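PDB 3OCJ: putative exported protein from Bordetella parapertussis, which is of unknown function but has the fold of a class I S-adenosylmethionine-dependent methyltransferase and carries a bound palmitic acid in the crystal. Local coordinates for residues A[42-47]-A[257-262]; A[70-75]-A[129-134]; A[273-278]-A[284-289]. One frame throughout, in Å; residues are numbered along the deposited sequence. Where two conformers were deposited one is given.

The three contacts lie at different depths and join different parts of the chain. Interaction 1 is a buried helix-helix contact far from the centre of the molecule, pairing an early helix with helix 247-261 through leucines and one weak amide-guanidinium bond. Interaction 2 lies nearest the centre yet at the surface, where helix 68-76 meets the loop at 129-130 and the short helix 131-134 through a histidine-serine hydrogen bond and an aromatic pair. Interaction 3, partly buried, packs helix 271-280 on the edge strand 286-289 with leucines, an arginine and bridging waters. They share no element, although helices 247-261 and 271-280 are consecutive.

Interaction 1 of 3, residues A[42-47]-A[257-262]; sequences ARQIEL and FTRLIQ
Gln44 and Leu47, one turn apart on helix 41-53, meet Arg259 and Leu260 near the C-terminal end of helix 247-261. The arrangement is a helix-helix crossing in the mainly helical part of the molecule that accompanies the methyltransferase-like sheet. The local axes cross at -63° and come no closer than 11.1 Å, which is wide for packed helices, and the gap is spanned by side chains: a Gln-Arg pair and a leucine methyl. Along segment 42-47, Arg43 turns to its own helix: its NH1 forms a salt bridge of 3.1 Å with OE1 of Glu46 one turn on, while CD2 of Leu47 covers one face of the guanidinium.

Gln44 follows. Its chain is extended beyond CG, and this reach carries OE1 to 2.8 Å from NH1 of Arg259. The bond is weak, its N-H...O angle being 126°, and the amide and guanidinium planes are turned 63° against each other. Both groups have further partners: NE2 of Gln44 donates to the carbonyls of Phe39 and Gly34, and NH1 of Arg259 also binds the Gly34 carbonyl. That carbonyl thus joins the amide and the guanidinium a second time, and the buried amide has partners at both its oxygen and its nitrogen. CD of Arg259 passes 3.3 Å from OE1 of Gln44, and the bend of the arginine at chi3 turns its guanidinium beside the glutamine.

Leu47 closes the contact on its apolar side, with Leu252 and Leu255 packing on it from earlier turns of helix 247-261. The CA atoms of Leu47 and Leu260, 8.6 Å apart, are the closest across the two segments. Between the two backbones, CD1 of Leu260 reaches CB of Leu47 at 4.1 Å.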
loop_
_atom_site.group_PDB
_atom_site.type_symbol
_atom_site.label_atom_id
_atom_site.label_comp_id
_atom_site.label_asym_id
_atom_site.label_seq_id
_atom_site.Cartn_x
_atom_site.Cartn_y
_atom_site.Cartn_z
ATOM N N ALA A 42 22.244 -15.091 15.927
ATOM C CA ALA A 42 21.947 -14.260 17.088
ATOM C C ALA A 42 21.353 -12.920 16.674
ATOM O O ALA A 42 20.385 -12.450 17.271
ATOM C CB ALA A 42 23.201 -14.050 17.936
ATOM N N ARG A 43 21.928 -12.308 15.643
ATOM C CA ARG A 43 21.453 -11.015 15.171
ATOM C C ARG A 43 20.046 -11.134 14.594
ATOM O O ARG A 43 19.197 -10.281 14.832
ATOM C CB ARG A 43 22.421 -10.425 14.141
ATOM C CG ARG A 43 21.991 -9.091 13.566
ATOM C CD ARG A 43 21.658 -8.087 14.654
ATOM N NE ARG A 43 21.492 -6.741 14.109
ATOM C CZ ARG A 43 21.063 -5.694 14.807
ATOM N NH1 ARG A 43 20.742 -5.829 16.089
ATOM N NH2 ARG A 43 20.949 -4.511 14.221
ATOM N N GLN A 44 19.797 -12.210 13.854
ATOM C CA GLN A 44 18.476 -12.446 13.288
ATOM C C GLN A 44 17.438 -12.605 14.389
ATOM O O GLN A 44 16.303 -12.130 14.261
ATOM C CB GLN A 44 18.480 -13.687 12.399
ATOM C CG GLN A 44 19.310 -13.543 11.126
ATOM C CD GLN A 44 19.383 -14.842 10.360
ATOM O OE1 GLN A 44 18.364 -15.503 10.141
ATOM N NE2 GLN A 44 20.598 -15.233 9.966
ATOM N N ILE A 45 17.829 -13.274 15.469
ATOM C CA ILE A 45 16.937 -13.466 16.603
ATOM C C ILE A 45 16.638 -12.120 17.255
ATOM O O ILE A 45 15.507 -11.860 17.667
ATOM C CB ILE A 45 17.537 -14.460 17.617
ATOM C CG1 ILE A 45 17.500 -15.875 17.032
ATOM C CG2 ILE A 45 16.791 -14.401 18.943
ATOM C CD1 ILE A 45 18.151 -16.926 17.908
ATOM N N GLU A 46 17.646 -11.253 17.318
ATOM C CA GLU A 46 17.439 -9.895 17.814
ATOM C C GLU A 46 16.469 -9.116 16.926
ATOM O O GLU A 46 15.631 -8.360 17.419
ATOM C CB GLU A 46 18.766 -9.142 17.928
ATOM C CG GLU A 46 19.738 -9.723 18.941
ATOM C CD GLU A 46 21.030 -8.924 19.026
ATOM O OE1 GLU A 46 21.243 -8.033 18.173
ATOM O OE2 GLU A 46 21.834 -9.190 19.945
ATOM N N LEU A 47 16.591 -9.287 15.615
ATOM C CA LEU A 47 15.680 -8.627 14.692
ATOM C C LEU A 47 14.248 -9.124 14.903
ATOM O O LEU A 47 13.305 -8.331 14.937
ATOM C CB LEU A 47 16.116 -8.851 13.240
ATOM C CG LEU A 47 17.483 -8.303 12.827
ATOM C CD1 LEU A 47 17.714 -8.543 11.347
ATOM C CD2 LEU A 47 17.594 -6.818 13.155
ATOM N N PHE A 257 11.830 -9.429 5.495
ATOM C CA PHE A 257 10.689 -9.852 4.686
ATOM C C PHE A 257 10.728 -11.348 4.372
ATOM O O PHE A 257 9.778 -12.070 4.648
ATOM C CB PHE A 257 10.603 -9.065 3.362
ATOM C CG PHE A 257 10.190 -7.618 3.500
ATOM C CD1 PHE A 257 9.999 -7.017 4.737
ATOM C CD2 PHE A 257 9.994 -6.853 2.354
ATOM C CE1 PHE A 257 9.621 -5.670 4.827
ATOM C CE2 PHE A 257 9.618 -5.516 2.437
ATOM C CZ PHE A 257 9.434 -4.923 3.668
ATOM N N THR A 258 11.818 -11.826 3.778
ATOM C CA THR A 258 11.837 -13.213 3.308
ATOM C C THR A 258 11.811 -14.241 4.429
ATOM O O THR A 258 11.162 -15.277 4.304
ATOM C CB THR A 258 13.047 -13.511 2.406
ATOM O OG1 THR A 258 14.257 -13.420 3.170
ATOM C CG2 THR A 258 13.090 -12.532 1.259
ATOM N N ARG A 259 12.508 -13.962 5.525
ATOM C CA ARG A 259 12.637 -14.956 6.580
ATOM C C ARG A 259 11.700 -14.739 7.764
ATOM O O ARG A 259 11.199 -15.702 8.343
ATOM C CB ARG A 259 14.084 -15.038 7.071
ATOM C CG ARG A 259 14.325 -16.202 8.007
ATOM C CD ARG A 259 15.801 -16.439 8.238
ATOM N NE ARG A 259 16.491 -16.746 6.991
ATOM C CZ ARG A 259 17.739 -17.198 6.927
ATOM N NH1 ARG A 259 18.427 -17.397 8.042
ATOM N NH2 ARG A 259 18.294 -17.453 5.752
ATOM N N LEU A 260 11.465 -13.487 8.135
ATOM C CA LEU A 260 10.712 -13.246 9.364
ATOM C C LEU A 260 9.209 -13.055 9.145
ATOM O O LEU A 260 8.400 -13.855 9.628
ATOM C CB LEU A 260 11.316 -12.090 10.163
ATOM C CG LEU A 260 12.821 -12.211 10.432
ATOM C CD1 LEU A 260 13.301 -11.075 11.327
ATOM C CD2 LEU A 260 13.160 -13.567 11.053
ATOM N N ILE A 261 8.835 -12.018 8.403
ATOM C CA ILE A 261 7.420 -11.704 8.198
ATOM C C ILE A 261 6.766 -12.575 7.131
ATOM O O ILE A 261 5.665 -13.093 7.321
ATOM C CB ILE A 261 7.250 -10.231 7.782
ATOM C CG1 ILE A 261 7.699 -9.308 8.919
ATOM C CG2 ILE A 261 5.818 -9.959 7.324
ATOM C CD1 ILE A 261 7.841 -7.849 8.496
ATOM N N GLN A 262 7.448 -12.715 6.000
ATOM C CA GLN A 262 6.922 -13.407 4.821
ATOM C C GLN A 262 5.668 -12.714 4.297
ATOM O O GLN A 262 4.583 -13.279 4.288
ATOM C CB GLN A 262 6.691 -14.890 5.101
ATOM C CG GLN A 262 7.942 -15.544 5.684
ATOM C CD GLN A 262 8.020 -17.032 5.421
ATOM O OE1 GLN A 262 7.074 -17.773 5.680
ATOM N NE2 GLN A 262 9.160 -17.478 4.909
#

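Interaction 2 of 3, residues A[70-75]-A[129-134]; sequences WTHRLV and WMSELL
His72, Trp129 and Ser131 carry nearly all the buried surface where helix 68-76 meets the segment that follows strand 121-124 of the methyltransferase-like fold. The imidazole, swung away from its own backbone N (chi1 173°), is directed at the turn that leads into helix 131-134. At its edge, near the ring plane, ND1 shares a hydrogen bond of 2.7 Å with OG of Ser131; the line is close to straight at 164°, and either atom could be the donor. CB of the serine also lies at this edge, 3.4 Å from ND1.

Trp129 meets the other part of the imidazole with its six-membered ring. CE3 approaches CD2 of His72 to 3.5 Å, and CZ3 comes to 3.7 Å from that same CD2. The ring planes stand at 41°, an oblique pairing with centroids 5.2 Å apart. The bond to Ser131 and the indole carbons together restrict rotation of the imidazole.

Leu162 of helix 153-163 touches both His72 and Trp129. In class I methyltransferases the loop after the first strand normally borders the cofactor site; here the contact joins helix 68-76 to that first beta-alpha connection, between strand 121-124 and helix 131-134.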
loop_
_atom_site.group_PDB
_atom_site.type_symbol
_atom_site.label_atom_id
_atom_site.label_comp_id
_atom_site.label_asym_id
_atom_site.label_seq_id
_atom_site.Cartn_x
_atom_site.Cartn_y
_atom_site.Cartn_z
ATOM N N TRP A 70 -2.538 0.555 9.809
ATOM C CA TRP A 70 -1.087 0.507 9.697
ATOM C C TRP A 70 -0.531 1.118 8.413
ATOM O O TRP A 70 0.574 1.672 8.412
ATOM C CB TRP A 70 -0.559 -0.904 9.984
ATOM C CG TRP A 70 -0.752 -1.220 11.415
ATOM C CD1 TRP A 70 -1.600 -2.142 11.945
ATOM C CD2 TRP A 70 -0.149 -0.542 12.521
ATOM N NE1 TRP A 70 -1.544 -2.103 13.319
ATOM C CE2 TRP A 70 -0.657 -1.126 13.697
ATOM C CE3 TRP A 70 0.786 0.494 12.630
ATOM C CZ2 TRP A 70 -0.262 -0.717 14.971
ATOM C CZ3 TRP A 70 1.175 0.905 13.898
ATOM C CH2 TRP A 70 0.651 0.301 15.049
ATOM N N THR A 71 -1.291 1.053 7.325
ATOM C CA THR A 71 -0.913 1.805 6.139
ATOM C C THR A 71 -0.840 3.298 6.465
ATOM O O THR A 71 0.148 3.971 6.148
ATOM C CB THR A 71 -1.900 1.597 4.976
ATOM O OG1 THR A 71 -1.927 0.215 4.619
ATOM C CG2 THR A 71 -1.454 2.399 3.764
ATOM N N HIS A 72 -1.878 3.811 7.115
ATOM C CA HIS A 72 -1.891 5.223 7.465
ATOM C C HIS A 72 -0.711 5.577 8.364
ATOM O O HIS A 72 0.035 6.515 8.088
ATOM C CB HIS A 72 -3.189 5.610 8.162
ATOM C CG HIS A 72 -3.185 7.013 8.681
ATOM N ND1 HIS A 72 -3.418 8.106 7.872
ATOM C CD2 HIS A 72 -2.950 7.503 9.919
ATOM C CE1 HIS A 72 -3.334 9.209 8.594
ATOM N NE2 HIS A 72 -3.052 8.873 9.839
ATOM N N ARG A 73 -0.563 4.830 9.453
ATOM C CA ARG A 73 0.438 5.174 10.456
ATOM C C ARG A 73 1.845 5.044 9.877
ATOM O O ARG A 73 2.728 5.855 10.157
ATOM C CB ARG A 73 0.249 4.327 11.723
ATOM C CG ARG A 73 -1.073 4.593 12.433
ATOM C CD ARG A 73 -1.292 3.680 13.643
ATOM N NE ARG A 73 -0.360 3.975 14.725
ATOM C CZ ARG A 73 -0.513 3.552 15.973
ATOM N NH1 ARG A 73 -1.564 2.810 16.297
ATOM N NH2 ARG A 73 0.385 3.865 16.898
ATOM N N LEU A 74 2.049 4.034 9.043
ATOM C CA LEU A 74 3.338 3.845 8.410
ATOM C C LEU A 74 3.611 4.927 7.367
ATOM O O LEU A 74 4.673 5.562 7.375
ATOM C CB LEU A 74 3.417 2.456 7.775
ATOM C CG LEU A 74 4.771 2.050 7.192
ATOM C CD1 LEU A 74 5.847 2.029 8.261
ATOM C CD2 LEU A 74 4.649 0.699 6.517
ATOM N N VAL A 75 2.646 5.151 6.483
ATOM C CA VAL A 75 2.862 6.066 5.373
ATOM C C VAL A 75 3.003 7.528 5.802
ATOM O O VAL A 75 3.803 8.266 5.237
ATOM C CB VAL A 75 1.767 5.925 4.293
ATOM C CG1 VAL A 75 1.949 6.987 3.238
ATOM C CG2 VAL A 75 1.825 4.547 3.657
ATOM N N TRP A 129 -8.168 4.637 5.613
ATOM C CA TRP A 129 -8.519 5.830 6.387
ATOM C C TRP A 129 -8.583 7.092 5.524
ATOM O O TRP A 129 -8.797 8.184 6.046
ATOM C CB TRP A 129 -7.528 6.047 7.537
ATOM C CG TRP A 129 -7.697 5.081 8.673
ATOM C CD1 TRP A 129 -8.528 4.003 8.716
ATOM C CD2 TRP A 129 -7.009 5.109 9.930
ATOM N NE1 TRP A 129 -8.408 3.357 9.928
ATOM C CE2 TRP A 129 -7.480 4.018 10.689
ATOM C CE3 TRP A 129 -6.051 5.957 10.490
ATOM C CZ2 TRP A 129 -7.022 3.750 11.979
ATOM C CZ3 TRP A 129 -5.595 5.688 11.775
ATOM C CH2 TRP A 129 -6.084 4.594 12.502
HETATM N N MSE A 130 -8.379 6.938 4.216
HETATM C CA MSE A 130 -8.482 8.053 3.259
HETATM C C MSE A 130 -7.413 9.130 3.452
HETATM O O MSE A 130 -7.655 10.317 3.211
HETATM C CB MSE A 130 -9.892 8.659 3.288
HETATM C CG MSE A 130 -10.943 7.697 2.757
HETATM SE SE MSE A 130 -12.768 8.347 2.856
HETATM C CE MSE A 130 -12.465 10.042 2.158
ATOM N N SER A 131 -6.222 8.694 3.857
ATOM C CA SER A 131 -5.117 9.588 4.193
ATOM C C SER A 131 -4.778 10.549 3.059
ATOM O O SER A 131 -4.536 11.740 3.278
ATOM C CB SER A 131 -3.876 8.768 4.554
ATOM O OG SER A 131 -4.221 7.620 5.318
ATOM N N GLU A 132 -4.748 10.024 1.843
ATOM C CA GLU A 132 -4.351 10.828 0.699
ATOM C C GLU A 132 -5.418 11.877 0.362
ATOM O O GLU A 132 -5.097 13.031 0.126
ATOM C CB GLU A 132 -3.987 9.948 -0.511
ATOM C CG GLU A 132 -5.147 9.258 -1.216
ATOM C CD GLU A 132 -5.699 8.050 -0.467
ATOM O OE1 GLU A 132 -5.323 7.838 0.706
ATOM O OE2 GLU A 132 -6.516 7.311 -1.061
ATOM N N LEU A 133 -6.688 11.490 0.383
ATOM C CA LEU A 133 -7.751 12.436 0.052
ATOM C C LEU A 133 -7.922 13.535 1.105
ATOM O O LEU A 133 -8.226 14.680 0.776
ATOM C CB LEU A 133 -9.081 11.710 -0.184
ATOM C CG LEU A 133 -9.144 10.709 -1.341
ATOM C CD1 LEU A 133 -10.570 10.191 -1.493
ATOM C CD2 LEU A 133 -8.658 11.328 -2.637
ATOM N N LEU A 134 -7.718 13.192 2.372
ATOM C CA LEU A 134 -7.880 14.168 3.445
ATOM C C LEU A 134 -6.685 15.122 3.536
ATOM O O LEU A 134 -6.735 16.122 4.246
ATOM C CB LEU A 134 -8.114 13.462 4.783
ATOM C CG LEU A 134 -9.430 12.685 4.908
ATOM C CD1 LEU A 134 -9.442 11.837 6.175
ATOM C CD2 LEU A 134 -10.634 13.625 4.880
#

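Interaction 3 of 3, residues A[273-278]-A[284-289]; sequences QTRAQL and TDLRFE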
loop_
_atom_site.group_PDB
_atom_site.type_symbol
_atom_site.label_atom_id
_atom_site.label_comp_id
_atom_site.label_asym_id
_atom_site.label_seq_id
_atom_site.Cartn_x
_atom_site.Cartn_y
_atom_site.Cartn_z
ATOM N N GLN A 273 4.251 -4.692 -17.859
ATOM C CA GLN A 273 3.146 -5.582 -17.505
ATOM C C GLN A 273 1.932 -4.761 -17.074
ATOM O O GLN A 273 0.812 -5.022 -17.503
ATOM C CB GLN A 273 3.548 -6.559 -16.403
ATOM C CG GLN A 273 4.508 -7.646 -16.877
ATOM C CD GLN A 273 4.960 -8.546 -15.750
ATOM O OE1 GLN A 273 5.332 -8.082 -14.677
ATOM N NE2 GLN A 273 4.929 -9.852 -15.993
ATOM N N THR A 274 2.164 -3.764 -16.222
ATOM C CA THR A 274 1.081 -2.914 -15.744
ATOM C C THR A 274 0.444 -2.153 -16.909
ATOM O O THR A 274 -0.785 -2.039 -16.981
ATOM C CB THR A 274 1.597 -1.967 -14.648
ATOM O OG1 THR A 274 1.974 -2.764 -13.515
ATOM C CG2 THR A 274 0.520 -0.962 -14.230
ATOM N N ARG A 275 1.271 -1.632 -17.817
ATOM C CA ARG A 275 0.745 -0.968 -18.999
ATOM C C ARG A 275 -0.171 -1.885 -19.810
ATOM O O ARG A 275 -1.252 -1.479 -20.221
ATOM C CB ARG A 275 1.880 -0.466 -19.890
ATOM C CG ARG A 275 1.393 -0.022 -21.263
ATOM C CD ARG A 275 2.521 0.559 -22.111
ATOM N NE ARG A 275 3.042 1.802 -21.549
ATOM C CZ ARG A 275 2.465 2.992 -21.718
ATOM N NH1 ARG A 275 1.350 3.101 -22.430
ATOM N NH2 ARG A 275 2.999 4.078 -21.177
ATOM N N ALA A 276 0.280 -3.115 -20.039
ATOM C CA ALA A 276 -0.532 -4.083 -20.778
ATOM C C ALA A 276 -1.882 -4.324 -20.106
ATOM O O ALA A 276 -2.921 -4.372 -20.778
ATOM C CB ALA A 276 0.239 -5.398 -20.953
ATOM N N GLN A 277 -1.878 -4.471 -18.786
ATOM C CA GLN A 277 -3.137 -4.693 -18.072
ATOM C C GLN A 277 -4.059 -3.480 -18.192
ATOM O O GLN A 277 -5.254 -3.615 -18.442
ATOM C CB GLN A 277 -2.860 -4.996 -16.605
ATOM C CG GLN A 277 -2.070 -6.278 -16.365
ATOM C CD GLN A 277 -1.666 -6.427 -14.928
ATOM O OE1 GLN A 277 -0.985 -5.567 -14.374
ATOM N NE2 GLN A 277 -2.099 -7.519 -14.296
ATOM N N LEU A 278 -3.497 -2.289 -18.001
ATOM C CA LEU A 278 -4.321 -1.087 -18.020
ATOM C C LEU A 278 -4.887 -0.821 -19.415
ATOM O O LEU A 278 -6.036 -0.384 -19.552
ATOM C CB LEU A 278 -3.535 0.123 -17.502
ATOM C CG LEU A 278 -3.271 0.139 -15.992
ATOM C CD1 LEU A 278 -2.190 1.168 -15.685
ATOM C CD2 LEU A 278 -4.548 0.452 -15.215
ATOM N N THR A 284 -5.887 4.801 -21.506
ATOM C CA THR A 284 -4.958 5.413 -22.448
ATOM C C THR A 284 -4.135 6.480 -21.731
ATOM O O THR A 284 -4.352 6.770 -20.551
ATOM C CB THR A 284 -5.709 6.073 -23.626
ATOM O OG1 THR A 284 -6.550 7.125 -23.133
ATOM C CG2 THR A 284 -6.567 5.052 -24.357
ATOM N N ASP A 285 -3.179 7.055 -22.449
ATOM C CA ASP A 285 -2.414 8.202 -21.966
ATOM C C ASP A 285 -1.729 7.964 -20.615
ATOM O O ASP A 285 -1.678 8.858 -19.769
ATOM C CB ASP A 285 -3.302 9.453 -21.890
ATOM C CG ASP A 285 -3.831 9.881 -23.249
ATOM O OD1 ASP A 285 -3.237 9.494 -24.276
ATOM O OD2 ASP A 285 -4.842 10.611 -23.287
ATOM N N LEU A 286 -1.150 6.786 -20.440
ATOM C CA LEU A 286 -0.537 6.443 -19.155
ATOM C C LEU A 286 0.650 7.333 -18.833
ATOM O O LEU A 286 1.483 7.627 -19.704
ATOM C CB LEU A 286 -0.067 4.988 -19.151
ATOM C CG LEU A 286 -1.074 3.899 -18.768
ATOM C CD1 LEU A 286 -2.456 4.074 -19.382
ATOM C CD2 LEU A 286 -0.494 2.515 -19.071
ATOM N N ARG A 287 0.729 7.741 -17.572
ATOM C CA ARG A 287 1.880 8.466 -17.040
ATOM C C ARG A 287 2.363 7.740 -15.793
ATOM O O ARG A 287 1.574 7.463 -14.879
ATOM C CB ARG A 287 1.487 9.904 -16.685
ATOM C CG ARG A 287 2.503 10.668 -15.820
ATOM C CD ARG A 287 3.852 10.892 -16.510
ATOM N NE ARG A 287 4.784 11.560 -15.598
ATOM C CZ ARG A 287 6.107 11.423 -15.630
ATOM N NH1 ARG A 287 6.674 10.614 -16.508
ATOM N NH2 ARG A 287 6.862 12.061 -14.747
ATOM N N PHE A 288 3.647 7.409 -15.757
ATOM C CA PHE A 288 4.217 6.791 -14.567
ATOM C C PHE A 288 5.002 7.828 -13.774
ATOM O O PHE A 288 5.756 8.634 -14.340
ATOM C CB PHE A 288 5.125 5.611 -14.939
ATOM C CG PHE A 288 4.392 4.447 -15.554
ATOM C CD1 PHE A 288 3.829 3.454 -14.763
ATOM C CD2 PHE A 288 4.278 4.329 -16.929
ATOM C CE1 PHE A 288 3.167 2.383 -15.327
ATOM C CE2 PHE A 288 3.610 3.256 -17.500
ATOM C CZ PHE A 288 3.048 2.279 -16.687
ATOM N N GLU A 289 4.822 7.828 -12.462
ATOM C CA GLU A 289 5.605 8.664 -11.561
ATOM C C GLU A 289 6.421 7.738 -10.682
ATOM O O GLU A 289 5.903 7.142 -9.720
ATOM C CB GLU A 289 4.697 9.575 -10.720
ATOM C CG GLU A 289 3.967 10.635 -11.552
ATOM C CD GLU A 289 4.888 11.763 -12.020
ATOM O OE1 GLU A 289 6.011 11.885 -11.500
ATOM O OE2 GLU A 289 4.474 12.541 -12.911
HETATM O O HOH W 1 1.651 6.174 -22.208
HETATM O O HOH W 2 -1.104 4.637 -22.847
#
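Arg275 and Leu286 form the centre of a helix-on-sheet packing in which helix 271-280 lies against the edge strand 286-289 of the mixed sheet of the methyltransferase-like fold, their local N-to-C directions 147° apart, roughly antiparallel. The arginine can be followed outward. Its CB rests 3.9 Å from CD2 of Leu286, and CG, like the CA behind it, keeps to the same methyl. A bend at chi3 (-66°) then folds the chain back over the leucine, and this methyl lies over one face of the guanidinium, offset toward its rim: CZ is 4.0 Å and NH1 3.9 Å from Leu286 CD2. NH1 also forms a salt bridge with Glu279 one turn on. NH2 comes over CB of Leu286 and meets CE2 of Phe288 at 3.8 Å, at the edge of the phenyl ring, the two planes being 65° apart.

Deeper in, CD1 of Leu278 packs on CD2 of Leu286 at 4.0 Å, with Val299 of the adjoining strand touching Leu278. Two waters complete the arginine's polar end on the strand side. Water 2 accepts from Arg275 NH1 and from Leu286 N. Water 1 accepts from Arg275 NH2 at 2.7 Å and donates to Leu286 O at 2.9 Å.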